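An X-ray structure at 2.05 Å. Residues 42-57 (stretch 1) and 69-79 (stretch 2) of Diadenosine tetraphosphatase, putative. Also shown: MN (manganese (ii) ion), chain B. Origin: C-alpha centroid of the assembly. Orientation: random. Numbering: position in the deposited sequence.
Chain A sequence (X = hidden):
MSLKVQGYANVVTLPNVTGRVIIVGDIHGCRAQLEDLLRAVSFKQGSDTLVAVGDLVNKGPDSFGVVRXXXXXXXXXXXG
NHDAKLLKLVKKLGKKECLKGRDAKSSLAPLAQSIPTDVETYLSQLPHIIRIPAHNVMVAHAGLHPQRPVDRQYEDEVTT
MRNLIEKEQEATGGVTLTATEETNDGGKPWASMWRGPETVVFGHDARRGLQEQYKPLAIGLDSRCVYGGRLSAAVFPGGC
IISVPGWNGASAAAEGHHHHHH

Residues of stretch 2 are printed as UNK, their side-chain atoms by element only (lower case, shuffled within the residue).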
ATOM      1  N   SER A  42      -5.333   1.780 -18.809  1.00 42.93           N
ATOM      2  CA  SER A  42      -4.782   1.229 -20.043  1.00 43.86           C
ATOM      3  C   SER A  42      -3.435   0.572 -19.765  1.00 43.42           C
ATOM      4  O   SER A  42      -2.438   0.852 -20.436  1.00 41.91           O
ATOM      5  CB  SER A  42      -4.619   2.332 -21.096  1.00 44.27           C
ATOM      6  OG  SER A  42      -5.859   2.961 -21.370  1.00 46.62           O
ATOM      7  N   PHE A  43      -3.425  -0.304 -18.765  1.00 42.93           N
ATOM      8  CA  PHE A  43      -2.228  -1.028 -18.357  1.00 41.07           C
ATOM      9  C   PHE A  43      -1.655  -1.839 -19.517  1.00 42.71           C
ATOM     10  O   PHE A  43      -2.365  -2.623 -20.148  1.00 40.70           O
ATOM     11  CB  PHE A  43      -2.564  -1.961 -17.192  1.00 38.77           C
ATOM     12  CG  PHE A  43      -1.384  -2.722 -16.664  1.00 37.08           C
ATOM     13  CD1 PHE A  43      -0.400  -2.080 -15.921  1.00 35.58           C
ATOM     14  CD2 PHE A  43      -1.247  -4.082 -16.925  1.00 36.04           C
ATOM     15  CE1 PHE A  43       0.703  -2.783 -15.447  1.00 34.86           C
ATOM     16  CE2 PHE A  43      -0.149  -4.790 -16.458  1.00 34.56           C
ATOM     17  CZ  PHE A  43       0.826  -4.142 -15.720  1.00 34.90           C
ATOM     18  N   LYS A  44      -0.363  -1.655 -19.786  1.00 43.81           N
ATOM     19  CA  LYS A  44       0.302  -2.366 -20.874  1.00 44.31           C
ATOM     20  C   LYS A  44       1.399  -3.266 -20.333  1.00 43.22           C
ATOM     21  O   LYS A  44       2.537  -2.831 -20.148  1.00 43.30           O
ATOM     22  CB  LYS A  44       0.909  -1.370 -21.867  1.00 45.99           C
ATOM     23  CG  LYS A  44      -0.010  -0.217 -22.241  1.00 48.32           C
ATOM     24  CD  LYS A  44      -1.346  -0.707 -22.782  1.00 50.88           C
ATOM     25  CE  LYS A  44      -1.180  -1.524 -24.054  1.00 51.95           C
ATOM     26  NZ  LYS A  44      -2.507  -1.930 -24.598  1.00 53.90           N
ATOM     27  N   GLN A  45       1.055  -4.520 -20.075  1.00 42.68           N
ATOM     28  CA  GLN A  45       2.016  -5.481 -19.550  1.00 44.16           C
ATOM     29  C   GLN A  45       3.326  -5.415 -20.333  1.00 43.48           C
ATOM     30  O   GLN A  45       3.327  -5.186 -21.540  1.00 43.76           O
ATOM     31  CB  GLN A  45       1.429  -6.894 -19.630  1.00 45.13           C
ATOM     32  CG  GLN A  45       2.074  -7.897 -18.686  1.00 47.55           C
ATOM     33  CD  GLN A  45       1.336  -9.224 -18.669  1.00 49.77           C
ATOM     34  OE1 GLN A  45       0.105  -9.262 -18.703  1.00 48.95           O
ATOM     35  NE2 GLN A  45       2.085 -10.320 -18.601  1.00 49.79           N
ATOM     36  N   GLY A  46       4.442  -5.618 -19.643  1.00 43.68           N
ATOM     37  CA  GLY A  46       5.731  -5.568 -20.309  1.00 43.52           C
ATOM     38  C   GLY A  46       6.246  -4.146 -20.437  1.00 43.46           C
ATOM     39  O   GLY A  46       7.450  -3.924 -20.549  1.00 43.80           O
ATOM     40  N   SER A  47       5.330  -3.183 -20.432  1.00 44.19           N
ATOM     41  CA  SER A  47       5.686  -1.772 -20.539  1.00 43.83           C
ATOM     42  C   SER A  47       5.581  -1.083 -19.186  1.00 42.36           C
ATOM     43  O   SER A  47       6.580  -0.623 -18.632  1.00 43.00           O
ATOM     44  CB  SER A  47       4.772  -1.059 -21.538  1.00 45.34           C
ATOM     45  OG  SER A  47       4.991  -1.527 -22.855  1.00 50.99           O
ATOM     46  N   ASP A  48       4.364  -1.002 -18.659  1.00 40.65           N
ATOM     47  CA  ASP A  48       4.147  -0.364 -17.366  1.00 37.36           C
ATOM     48  C   ASP A  48       4.581  -1.274 -16.226  1.00 35.68           C
ATOM     49  O   ASP A  48       4.730  -2.486 -16.396  1.00 33.65           O
ATOM     50  CB  ASP A  48       2.669  -0.011 -17.167  1.00 36.75           C
ATOM     51  CG  ASP A  48       2.110   0.819 -18.299  1.00 36.07           C
ATOM     52  OD1 ASP A  48       2.805   1.758 -18.732  1.00 36.23           O
ATOM     53  OD2 ASP A  48       0.974   0.542 -18.745  1.00 34.85           O
ATOM     54  N   THR A  49       4.783  -0.668 -15.062  1.00 33.95           N
ATOM     55  CA  THR A  49       5.163  -1.399 -13.866  1.00 31.76           C
ATOM     56  C   THR A  49       4.044  -1.131 -12.872  1.00 31.45           C
ATOM     57  O   THR A  49       3.578   0.004 -12.741  1.00 31.39           O
ATOM     58  CB  THR A  49       6.483  -0.884 -13.293  1.00 32.65           C
ATOM     59  OG1 THR A  49       7.487  -0.934 -14.310  1.00 34.80           O
ATOM     60  CG2 THR A  49       6.929  -1.743 -12.118  1.00 31.86           C
ATOM     61  N   LEU A  50       3.596  -2.175 -12.192  1.00 29.48           N
ATOM     62  CA  LEU A  50       2.517  -2.033 -11.225  1.00 29.06           C
ATOM     63  C   LEU A  50       3.056  -2.217  -9.807  1.00 25.71           C
ATOM     64  O   LEU A  50       3.856  -3.119  -9.553  1.00 22.79           O
ATOM     65  CB  LEU A  50       1.426  -3.069 -11.520  1.00 31.93           C
ATOM     66  CG  LEU A  50       0.175  -3.070 -10.637  1.00 36.70           C
ATOM     67  CD1 LEU A  50      -0.497  -1.690 -10.654  1.00 37.10           C
ATOM     68  CD2 LEU A  50      -0.786  -4.137 -11.149  1.00 36.89           C
ATOM     69  N   VAL A  51       2.636  -1.347  -8.894  1.00 23.62           N
ATOM     70  CA  VAL A  51       3.071  -1.436  -7.497  1.00 24.08           C
ATOM     71  C   VAL A  51       1.880  -1.238  -6.553  1.00 22.02           C
ATOM     72  O   VAL A  51       1.199  -0.219  -6.622  1.00 23.08           O
ATOM     73  CB  VAL A  51       4.141  -0.361  -7.161  1.00 24.59           C
ATOM     74  CG1 VAL A  51       4.663  -0.568  -5.758  1.00 25.68           C
ATOM     75  CG2 VAL A  51       5.279  -0.411  -8.166  1.00 26.13           C
ATOM     76  N   ALA A  52       1.630  -2.213  -5.682  1.00 21.10           N
ATOM     77  CA  ALA A  52       0.534  -2.123  -4.714  1.00 21.17           C
ATOM     78  C   ALA A  52       1.034  -1.571  -3.378  1.00 21.67           C
ATOM     79  O   ALA A  52       2.210  -1.708  -3.047  1.00 22.50           O
ATOM     80  CB  ALA A  52      -0.086  -3.496  -4.499  1.00 20.62           C
ATOM     81  N   VAL A  53       0.142  -0.949  -2.611  1.00 24.03           N
ATOM     82  CA  VAL A  53       0.511  -0.397  -1.309  1.00 21.24           C
ATOM     83  C   VAL A  53       0.313  -1.433  -0.190  1.00 22.16           C
ATOM     84  O   VAL A  53       0.524  -1.146   0.991  1.00 20.34           O
ATOM     85  CB  VAL A  53      -0.312   0.875  -0.963  1.00 20.96           C
ATOM     86  CG1 VAL A  53      -0.094   1.953  -2.038  1.00 22.18           C
ATOM     87  CG2 VAL A  53      -1.793   0.525  -0.803  1.00 18.90           C
ATOM     88  N   GLY A  54      -0.089  -2.643  -0.564  1.00 22.77           N
ATOM     89  CA  GLY A  54      -0.286  -3.674   0.437  1.00 21.99           C
ATOM     90  C   GLY A  54      -1.738  -3.852   0.823  1.00 22.94           C
ATOM     91  O   GLY A  54      -2.601  -3.108   0.359  1.00 22.21           O
ATOM     92  N   ASP A  55      -2.002  -4.823   1.696  1.00 23.03           N
ATOM     93  CA  ASP A  55      -3.362  -5.127   2.127  1.00 24.01           C
ATOM     94  C   ASP A  55      -4.068  -5.701   0.908  1.00 24.27           C
ATOM     95  O   ASP A  55      -5.108  -5.210   0.465  1.00 26.42           O
ATOM     96  CB  ASP A  55      -4.074  -3.865   2.641  1.00 20.26           C
ATOM     97  CG  ASP A  55      -4.056  -3.758   4.160  1.00 21.41           C
ATOM     98  OD1 ASP A  55      -3.223  -4.437   4.800  1.00 20.59           O
ATOM     99  OD2 ASP A  55      -4.874  -2.991   4.716  1.00 16.48           O
ATOM    100  N   LEU A  56      -3.465  -6.755   0.370  1.00 26.13           N
ATOM    101  CA  LEU A  56      -3.976  -7.448  -0.801  1.00 27.58           C
ATOM    102  C   LEU A  56      -5.119  -8.395  -0.447  1.00 28.23           C
ATOM    103  O   LEU A  56      -5.962  -8.718  -1.292  1.00 27.92           O
ATOM    104  CB  LEU A  56      -2.849  -8.258  -1.436  1.00 27.72           C
ATOM    105  CG  LEU A  56      -1.506  -7.540  -1.550  1.00 26.01           C
ATOM    106  CD1 LEU A  56      -0.490  -8.464  -2.204  1.00 25.81           C
ATOM    107  CD2 LEU A  56      -1.684  -6.252  -2.356  1.00 24.99           C
ATOM    108  N   VAL A  57      -5.147  -8.822   0.812  1.00 27.48           N
ATOM    109  CA  VAL A  57      -6.146  -9.778   1.277  1.00 30.24           C
ATOM    110  C   VAL A  57      -7.129  -9.291   2.345  1.00 30.68           C
ATOM    111  O   VAL A  57      -7.098  -8.134   2.787  1.00 29.79           O
ATOM    112  CB  VAL A  57      -5.444 -11.033   1.832  1.00 30.75           C
ATOM    113  CG1 VAL A  57      -4.337 -11.475   0.874  1.00 30.95           C
ATOM    114  CG2 VAL A  57      -4.856 -10.732   3.207  1.00 32.36           C
ATOM    115  N   UNK A  69      -3.113 -12.758  -9.543  1.00 34.29           N
ATOM    116  CA  UNK A  69      -3.142 -11.851 -10.677  1.00 34.87           C
ATOM    117  C   UNK A  69      -1.870 -11.004 -10.649  1.00 35.56           C
ATOM    118  O   UNK A  69      -1.174 -10.865 -11.659  1.00 34.39           O
ATOM    119  c   UNK A  69      -4.372 -10.937 -10.601  1.00 33.75           C
ATOM    120  c   UNK A  69      -4.414  -9.793 -11.623  1.00 32.20           C
ATOM    121  c   UNK A  69      -4.310 -10.361 -13.032  1.00 36.28           C
ATOM    122  c   UNK A  69      -5.694  -9.012 -11.473  1.00 33.08           C
ATOM    123  N   UNK A  70      -1.571 -10.439  -9.484  1.00 37.24           N
ATOM    124  CA  UNK A  70      -0.380  -9.612  -9.331  1.00 39.10           C
ATOM    125  C   UNK A  70       0.880 -10.415  -9.641  1.00 39.85           C
ATOM    126  O   UNK A  70       1.831  -9.890 -10.231  1.00 39.56           O
ATOM    127  c   UNK A  70      -1.389  -6.857  -8.488  1.00 40.42           C
ATOM    128  c   UNK A  70      -1.473  -8.086  -7.586  1.00 40.93           C
ATOM    129  c   UNK A  70      -0.315  -9.036  -7.911  1.00 39.82           C
ATOM    130  c   UNK A  70      -1.437  -7.688  -6.120  1.00 40.80           C
ATOM    131  N   UNK A  71       0.880 -11.688  -9.252  1.00 40.83           N
ATOM    132  CA  UNK A  71       2.020 -12.568  -9.503  1.00 42.52           C
ATOM    133  C   UNK A  71       2.244 -12.797 -11.002  1.00 43.31           C
ATOM    134  O   UNK A  71       3.355 -12.624 -11.501  1.00 41.75           O
ATOM    135  n   UNK A  71       5.050 -16.936  -8.474  1.00 50.33           N
ATOM    136  c   UNK A  71       2.912 -14.939  -9.076  1.00 45.06           C
ATOM    137  c   UNK A  71       1.813 -13.918  -8.808  1.00 44.40           C
ATOM    138  c   UNK A  71       2.639 -16.236  -8.320  1.00 49.58           C
ATOM    139  c   UNK A  71       3.629 -17.336  -8.690  1.00 50.26           C
ATOM    140  N   UNK A  72       1.189 -13.184 -11.718  1.00 44.27           N
ATOM    141  CA  UNK A  72       1.306 -13.434 -13.151  1.00 45.56           C
ATOM    142  C   UNK A  72       1.693 -12.161 -13.900  1.00 44.47           C
ATOM    143  O   UNK A  72       2.299 -12.225 -14.970  1.00 44.80           O
ATOM    144  c   UNK A  72      -0.011 -13.995 -13.712  1.00 48.19           C
ATOM    145  c   UNK A  72      -3.495 -13.780 -15.855  1.00 62.70           C
ATOM    146  c   UNK A  72      -1.116 -12.961 -13.898  1.00 53.58           C
ATOM    147  n   UNK A  72      -4.045 -14.551 -16.786  1.00 63.74           N
ATOM    148  c   UNK A  72      -2.499 -13.548 -13.604  1.00 58.15           C
ATOM    149  n   UNK A  72      -3.387 -12.473 -16.064  1.00 61.30           N
ATOM    150  n   UNK A  72      -3.080 -14.313 -14.707  1.00 60.60           N
ATOM    151  N   UNK A  73       1.347 -11.004 -13.339  1.00 43.41           N
ATOM    152  CA  UNK A  73       1.670  -9.726 -13.973  1.00 41.67           C
ATOM    153  C   UNK A  73       3.076  -9.231 -13.663  1.00 39.15           C
ATOM    154  O   UNK A  73       3.543  -8.265 -14.263  1.00 40.37           O
ATOM    155  c   UNK A  73      -1.607  -7.642 -13.606  1.00 41.11           C
ATOM    156  c   UNK A  73      -0.672  -8.718 -15.664  1.00 42.80           C
ATOM    157  c   UNK A  73      -0.740  -8.768 -14.142  1.00 42.20           C
ATOM    158  c   UNK A  73       0.666  -8.649 -13.557  1.00 41.23           C
ATOM    159  N   UNK A  74       3.750  -9.894 -12.732  1.00 37.89           N
ATOM    160  CA  UNK A  74       5.093  -9.479 -12.361  1.00 36.58           C
ATOM    161  C   UNK A  74       5.052  -8.210 -11.525  1.00 34.32           C
ATOM    162  O   UNK A  74       6.062  -7.526 -11.356  1.00 33.20           O
ATOM    163  N   UNK A  75       3.874  -7.911 -10.989  1.00 32.55           N
ATOM    164  CA  UNK A  75       3.654  -6.720 -10.173  1.00 30.66           C
ATOM    165  C   UNK A  75       4.354  -6.731  -8.816  1.00 29.83           C
ATOM    166  O   UNK A  75       4.571  -7.789  -8.216  1.00 29.39           O
ATOM    167  c   UNK A  75       2.157  -6.513  -9.967  1.00 28.23           C
ATOM    168  N   UNK A  76       4.695  -5.535  -8.337  1.00 28.70           N
ATOM    169  CA  UNK A  76       5.342  -5.357  -7.037  1.00 27.36           C
ATOM    170  C   UNK A  76       4.302  -4.959  -5.991  1.00 26.71           C
ATOM    171  O   UNK A  76       3.167  -4.615  -6.321  1.00 25.51           O
ATOM    172  c   UNK A  76       7.886  -4.394  -9.138  1.00 30.92           C
ATOM    173  c   UNK A  76       6.390  -4.243  -7.111  1.00 28.45           C
ATOM    174  c   UNK A  76       9.904  -5.609  -7.669  1.00 33.00           C
ATOM    175  c   UNK A  76       8.705  -5.250  -7.055  1.00 29.64           C
ATOM    176  o   UNK A  76      11.262  -5.726  -9.637  1.00 34.26           O
ATOM    177  c   UNK A  76       7.682  -4.637  -7.779  1.00 31.38           C
ATOM    178  c   UNK A  76       9.083  -4.754  -9.765  1.00 32.43           C
ATOM    179  c   UNK A  76      10.085  -5.359  -9.024  1.00 32.22           C
ATOM    180  N   UNK A  77       4.704  -4.999  -4.729  1.00 27.38           N
ATOM    181  CA  UNK A  77       3.829  -4.608  -3.632  1.00 25.78           C
ATOM    182  C   UNK A  77       4.589  -4.570  -2.326  1.00 26.67           C
ATOM    183  O   UNK A  77       5.520  -5.358  -2.116  1.00 26.12           O
ATOM    184  o   UNK A  77       1.876  -5.226  -2.357  1.00 21.57           O
ATOM    185  c   UNK A  77       2.670  -5.588  -3.475  1.00 26.22           C
ATOM    186  N   UNK A  78       4.223  -3.638  -1.449  1.00 24.55           N
ATOM    187  CA  UNK A  78       4.864  -3.625  -0.150  1.00 23.38           C
ATOM    188  C   UNK A  78       3.932  -4.427   0.739  1.00 22.68           C
ATOM    189  O   UNK A  78       2.825  -4.806   0.318  1.00 20.55           O
ATOM    190  c   UNK A  78       6.226  -1.520  -0.373  1.00 18.12           C
ATOM    191  c   UNK A  78       3.823  -1.345   0.376  1.00 18.17           C
ATOM    192  c   UNK A  78       5.104  -2.186   0.416  1.00 19.41           C
ATOM    193  N   UNK A  79       4.384  -4.709   1.955  1.00 24.80           N
ATOM    194  CA  UNK A  79       3.596  -5.493   2.897  1.00 24.53           C
ATOM    195  C   UNK A  79       2.624  -4.640   3.699  1.00 25.96           C
ATOM    196  O   UNK A  79       3.028  -3.644   4.305  1.00 24.96           O
ATOM    197  c   UNK A  79       4.533  -6.231   3.851  1.00 26.49           C
ATOM    198  c   UNK A  79       5.002  -7.863   5.669  1.00 27.79           C
ATOM    199  c   UNK A  79       3.907  -7.255   4.800  1.00 27.27           C
ATOM    200  c   UNK A  79       3.199  -8.341   3.992  1.00 25.92           C
TER
HETATM  201 MN    MN B 400      -6.482  -1.676   4.412  1.00 31.95          MN
HETATM  202  O   HOH W   1      -8.212  -0.270   4.163  1.00 23.50           O

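Position 69 lies in the last turns of a helix that begins earlier in the chain. Its side chain has four carbons, forked at the second, and stays out of reach of stretch 1. Four carbons forked at the second make it Leu 69; it is partly exposed, and this contact does not call for it. Position 70 carries the same forked set of four carbons, but here CA-to-CB points toward stretch 1, and the branch ends lie 3.9 Å and 4.0 Å from CD2 of Leu 50 and CD2 of Leu 56. This is Leu 70, whose two methyls, CD2 and CD1 respectively, make those contacts in a buried apolar site.

At position 71 four carbons run in a row and end in nitrogen, the carbons extended and the nitrogen turned at a chi4 of 56°, in an exposed place that touches nothing on stretch 1. It is Lys 71, its amine suited to solvent. Position 72 has three carbons, a nitrogen, then a carbon bearing two more nitrogens, which is a guanidinium; its backbone O lies 4.1 Å from NE2 of Gln 45. This is Arg 72, exposed too, as suits its charge.

Position 73 again shows four carbons forked at the second. One branch end comes within 4.0 Å of CE2 of Phe 43 and 3.2 Å of OE1 of Gln 45, while the other is 4.4 Å from CD2 of Leu 50. This is Leu 73; its CB points sideways, but its end comes nearer, so a long branched chain can reach these neighbours. Position 74 has no side-chain atoms and is Gly 74. Its phi of 74° favours glycine, and it closes the helix in a Schellman motif, with Gly 74 N bonded to Lys 71 O (3.0 Å) and the N of position 75 to Leu 70 O (2.9 Å).

Position 75 has one carbon, its CB 3.8 Å from CB of Leu 50. It is Ala 75, small enough for a buried place where the backbones run close. Position 76 has one carbon followed by a six-carbon ring bearing one oxygen. A ring carbon lies 4.1 Å from CG2 of Thr 49, which sits at the ring edge, and the CB lies 4.1 Å from CG2 of Val 51. This is Tyr 76, partly exposed, which suits a ring with a polar end.

Position 77 has one carbon and one oxygen, the oxygen 3.4 Å from CB of Ala 52. It is Ser 77; in this buried site OG hydrogen-bonds to the O of position 78 (2.9 Å). Position 78 has one carbon carrying two more, one of them 3.4 Å from O of Val 53. It is Val 78, a compact apolar fork that fills a buried site with CG2 against that carbonyl. Position 79 has four carbons forked at the second, and its CA-to-CB bond points away from stretch 1: Leu 79, buried among other parts of the fold.

The contact joins two parallel strands. Tyr 76 N donates to Leu 50 O (2.8 Å), Ala 52 N to Tyr 76 O (2.9 Å), and Val 78 N to Ala 52 O (3.2 Å). Beside this ladder, Leu 70 packs on Leu 50 and Leu 56, and Leu 73 on Phe 43 and Leu 50.

Stretch 2 69-79: LLKRLGAYSVL
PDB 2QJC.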